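Local structure of probable transcriptional regulator (Pseudomonas aeruginosa, 2ESN) at residues Pro234-Thr246 / Ala252-Leu266. The protein is probably a LysR-type transcriptional regulator, pairing a helix-turn-helix DNA-binding domain with an effector-binding domain whose ligand is not known. Sequence-based numbering, arbitrary orientation.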
# COMPACT_ATOMS: atom_id res chain seq x y z
N PRO C 234 -20.77 12.90 -3.61
CA PRO C 234 -19.56 13.46 -4.20
C PRO C 234 -19.81 14.15 -5.55
O PRO C 234 -18.91 14.83 -6.07
CB PRO C 234 -18.67 12.20 -4.39
CG PRO C 234 -19.49 11.02 -3.97
CD PRO C 234 -20.88 11.44 -3.83
N THR C 235 -21.01 13.98 -6.13
CA THR C 235 -21.36 14.44 -7.50
C THR C 235 -22.28 15.67 -7.43
O THR C 235 -23.43 15.51 -6.99
CB THR C 235 -22.41 13.48 -8.14
OG1 THR C 235 -22.42 12.16 -7.59
CG2 THR C 235 -22.50 13.54 -9.58
N VAL C 236 -21.85 16.81 -7.98
CA VAL C 236 -22.68 18.01 -8.22
C VAL C 236 -23.82 17.73 -9.20
O VAL C 236 -24.97 18.15 -8.98
CB VAL C 236 -21.84 19.18 -8.76
CG1 VAL C 236 -22.63 20.51 -8.72
CG2 VAL C 236 -20.72 19.38 -7.90
N LEU C 237 -23.54 16.98 -10.27
CA LEU C 237 -24.52 16.86 -11.30
C LEU C 237 -25.67 15.97 -10.85
O LEU C 237 -26.82 16.33 -11.08
CB LEU C 237 -23.92 16.45 -12.67
CG LEU C 237 -22.90 17.37 -13.35
CD1 LEU C 237 -22.47 16.72 -14.74
CD2 LEU C 237 -23.38 18.82 -13.52
N ALA C 238 -25.39 14.86 -10.19
CA ALA C 238 -26.48 14.10 -9.60
C ALA C 238 -27.20 14.94 -8.52
O ALA C 238 -28.40 14.78 -8.35
CB ALA C 238 -26.00 12.78 -9.04
N ALA C 239 -26.45 15.77 -7.80
CA ALA C 239 -27.03 16.56 -6.69
C ALA C 239 -28.07 17.55 -7.20
O ALA C 239 -29.08 17.80 -6.55
CB ALA C 239 -25.92 17.34 -5.97
N LEU C 240 -27.80 18.12 -8.36
CA LEU C 240 -28.69 19.08 -9.02
C LEU C 240 -29.99 18.37 -9.34
O LEU C 240 -31.07 18.90 -9.06
CB LEU C 240 -27.99 19.65 -10.29
CG LEU C 240 -26.94 20.70 -9.95
CD1 LEU C 240 -25.93 20.88 -11.06
CD2 LEU C 240 -27.62 22.04 -9.68
N PHE C 241 -29.95 17.12 -9.81
CA PHE C 241 -31.23 16.39 -9.99
C PHE C 241 -31.93 16.06 -8.67
O PHE C 241 -33.18 16.06 -8.60
CB PHE C 241 -31.07 15.10 -10.81
CG PHE C 241 -30.87 15.36 -12.28
CD1 PHE C 241 -29.58 15.38 -12.82
CD2 PHE C 241 -31.99 15.60 -13.11
CE1 PHE C 241 -29.40 15.60 -14.22
CE2 PHE C 241 -31.85 15.86 -14.48
CZ PHE C 241 -30.55 15.85 -15.05
N LEU C 242 -31.14 15.76 -7.65
CA LEU C 242 -31.73 15.55 -6.33
C LEU C 242 -32.54 16.78 -5.85
O LEU C 242 -33.67 16.68 -5.40
CB LEU C 242 -30.60 15.21 -5.33
CG LEU C 242 -31.00 15.26 -3.83
CD1 LEU C 242 -32.06 14.15 -3.52
CD2 LEU C 242 -29.76 15.05 -2.97
N ALA C 243 -31.94 17.95 -5.95
CA ALA C 243 -32.60 19.24 -5.64
C ALA C 243 -33.89 19.55 -6.40
O ALA C 243 -34.78 20.26 -5.85
CB ALA C 243 -31.61 20.35 -5.85
N GLY C 244 -33.97 19.11 -7.68
CA GLY C 244 -35.16 19.23 -8.52
C GLY C 244 -36.29 18.27 -8.17
O GLY C 244 -37.42 18.51 -8.57
N SER C 245 -36.01 17.21 -7.42
CA SER C 245 -37.04 16.27 -6.96
C SER C 245 -37.36 16.35 -5.45
O SER C 245 -38.14 15.57 -4.99
CB SER C 245 -36.73 14.82 -7.33
OG SER C 245 -36.95 14.62 -8.73
N THR C 246 -36.85 17.35 -4.74
CA THR C 246 -37.15 17.46 -3.33
C THR C 246 -37.23 18.89 -2.89
O THR C 246 -37.01 19.86 -3.70
CB THR C 246 -36.00 16.82 -2.49
OG1 THR C 246 -34.82 17.54 -2.80
CG2 THR C 246 -35.80 15.33 -2.80
N ALA C 252 -24.27 25.44 -5.01
CA ALA C 252 -23.54 24.74 -6.08
C ALA C 252 -22.91 25.77 -6.99
O ALA C 252 -23.43 26.86 -7.11
CB ALA C 252 -24.52 23.93 -6.97
N PRO C 253 -21.86 25.37 -7.71
CA PRO C 253 -21.36 26.17 -8.78
C PRO C 253 -22.43 26.55 -9.78
O PRO C 253 -23.17 25.67 -10.31
CB PRO C 253 -20.29 25.29 -9.44
CG PRO C 253 -19.87 24.28 -8.30
CD PRO C 253 -21.12 24.10 -7.51
N ARG C 254 -22.47 27.85 -10.08
CA ARG C 254 -23.40 28.42 -11.06
C ARG C 254 -23.27 27.85 -12.49
O ARG C 254 -24.27 27.53 -13.17
CB ARG C 254 -23.34 29.95 -11.02
CG ARG C 254 -24.44 30.64 -11.89
CD ARG C 254 -24.18 32.15 -11.96
NE ARG C 254 -25.19 32.89 -12.75
CZ ARG C 254 -25.12 33.23 -14.07
NH1 ARG C 254 -26.11 33.91 -14.63
NH2 ARG C 254 -24.11 32.87 -14.86
N HIS C 255 -22.05 27.64 -12.94
CA HIS C 255 -21.85 27.08 -14.25
C HIS C 255 -22.58 25.76 -14.36
O HIS C 255 -23.18 25.51 -15.38
CB HIS C 255 -20.33 26.83 -14.47
CG HIS C 255 -19.97 26.44 -15.89
ND1 HIS C 255 -20.23 27.24 -16.99
CD2 HIS C 255 -19.30 25.35 -16.37
CE1 HIS C 255 -19.76 26.65 -18.07
NE2 HIS C 255 -19.21 25.50 -17.72
N ALA C 256 -22.52 24.90 -13.33
CA ALA C 256 -23.23 23.60 -13.39
C ALA C 256 -24.78 23.70 -13.23
O ALA C 256 -25.58 23.04 -13.94
CB ALA C 256 -22.61 22.60 -12.38
N ALA C 257 -25.20 24.52 -12.27
CA ALA C 257 -26.60 24.68 -12.01
C ALA C 257 -27.30 25.27 -13.25
O ALA C 257 -28.40 24.83 -13.63
CB ALA C 257 -26.80 25.63 -10.75
N ARG C 258 -26.68 26.28 -13.87
CA ARG C 258 -27.23 26.79 -15.16
C ARG C 258 -27.36 25.75 -16.25
O ARG C 258 -28.35 25.77 -16.95
CB ARG C 258 -26.40 27.92 -15.72
CG ARG C 258 -26.49 29.17 -14.91
CD ARG C 258 -25.61 30.27 -15.53
NE ARG C 258 -26.50 31.27 -16.10
CZ ARG C 258 -27.02 31.23 -17.34
NH1 ARG C 258 -27.84 32.20 -17.72
NH2 ARG C 258 -26.70 30.25 -18.20
N ALA C 259 -26.38 24.87 -16.41
CA ALA C 259 -26.46 23.78 -17.41
C ALA C 259 -27.59 22.76 -17.14
O ALA C 259 -28.13 22.08 -18.04
CB ALA C 259 -25.13 23.05 -17.45
N LEU C 260 -27.96 22.60 -15.87
CA LEU C 260 -29.00 21.64 -15.58
C LEU C 260 -30.34 22.25 -15.19
O LEU C 260 -31.24 21.51 -14.86
CB LEU C 260 -28.50 20.63 -14.51
CG LEU C 260 -27.48 19.59 -15.02
CD1 LEU C 260 -27.19 18.50 -13.93
CD2 LEU C 260 -28.00 18.92 -16.33
N ALA C 261 -30.48 23.58 -15.20
CA ALA C 261 -31.67 24.26 -14.65
C ALA C 261 -32.95 23.69 -15.28
O ALA C 261 -33.95 23.33 -14.60
CB ALA C 261 -31.56 25.78 -14.83
N GLU C 262 -32.91 23.53 -16.59
CA GLU C 262 -34.10 22.97 -17.27
C GLU C 262 -34.26 21.48 -17.14
O GLU C 262 -35.35 21.00 -16.85
CB GLU C 262 -34.06 23.33 -18.77
CG GLU C 262 -34.73 24.62 -19.06
CD GLU C 262 -36.26 24.49 -18.98
OE1 GLU C 262 -36.81 23.35 -19.15
OE2 GLU C 262 -36.92 25.54 -18.76
N ALA C 263 -33.20 20.76 -17.41
CA ALA C 263 -33.20 19.29 -17.27
C ALA C 263 -33.71 18.82 -15.91
O ALA C 263 -34.42 17.79 -15.84
CB ALA C 263 -31.82 18.75 -17.48
N ALA C 264 -33.28 19.49 -14.81
CA ALA C 264 -33.68 19.00 -13.47
C ALA C 264 -34.86 19.79 -12.88
O ALA C 264 -35.30 19.49 -11.77
CB ALA C 264 -32.51 19.01 -12.51
N GLY C 265 -35.35 20.80 -13.59
CA GLY C 265 -36.48 21.66 -13.08
C GLY C 265 -36.03 22.55 -11.91
O GLY C 265 -36.55 22.40 -10.78
N LEU C 266 -35.08 23.47 -12.13
CA LEU C 266 -34.54 24.25 -10.98
C LEU C 266 -34.78 25.70 -11.08
O LEU C 266 -34.84 26.18 -12.19
CB LEU C 266 -32.99 24.10 -10.90
CG LEU C 266 -32.50 22.65 -10.96
CD1 LEU C 266 -30.89 22.58 -11.06
CD2 LEU C 266 -33.06 21.83 -9.80
O HOH W 1 -38.34 20.47 -10.18
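Leu240 points from helix 236-244 into helix 254-264 and splits its two methyls: Leu240 CD1 lies 3.6 Å from Ala256 O, while Leu240 CD2 lies over the backbone of Ala257 and meets Leu266 CD1 at 3.6 Å, the two leucines crossing at about a right angle. Leu260 answers from the other helix. Its CD1 fits among Leu237 CD2 (3.8 Å), Leu240 CB and Phe241 CE1. With CG set beside its backbone N (chi1 -74°), the Phe241 ring swings across to Ala264, where Ala264 CB is 3.5 Å from Phe241 CD2, and Phe241 CZ touches Ala263 CB. Phe113 of the second subunit meets this ring edge-to-face, so the contact borders the interface with that subunit. At the start of the helices Val236 CG1 packs on Ala252, Pro253 CD and Ala256. Strand 249-253 joins the two helices in sequence, within the periplasmic-binding-protein-like fold of the LysR effector domain; the helix axes cross at -41° and come within 9.3 Å at closest approach. No direct hydrogen bond joins the segments. Polar contact gathers at the C-terminal ends, where Gly244 CA approaches Ala264 O (3.3 Å) in a CA-H...O contact. One water donates to both Gly244 O and Gly265 O, the latter glycine taking positive phi in a Schellman motif.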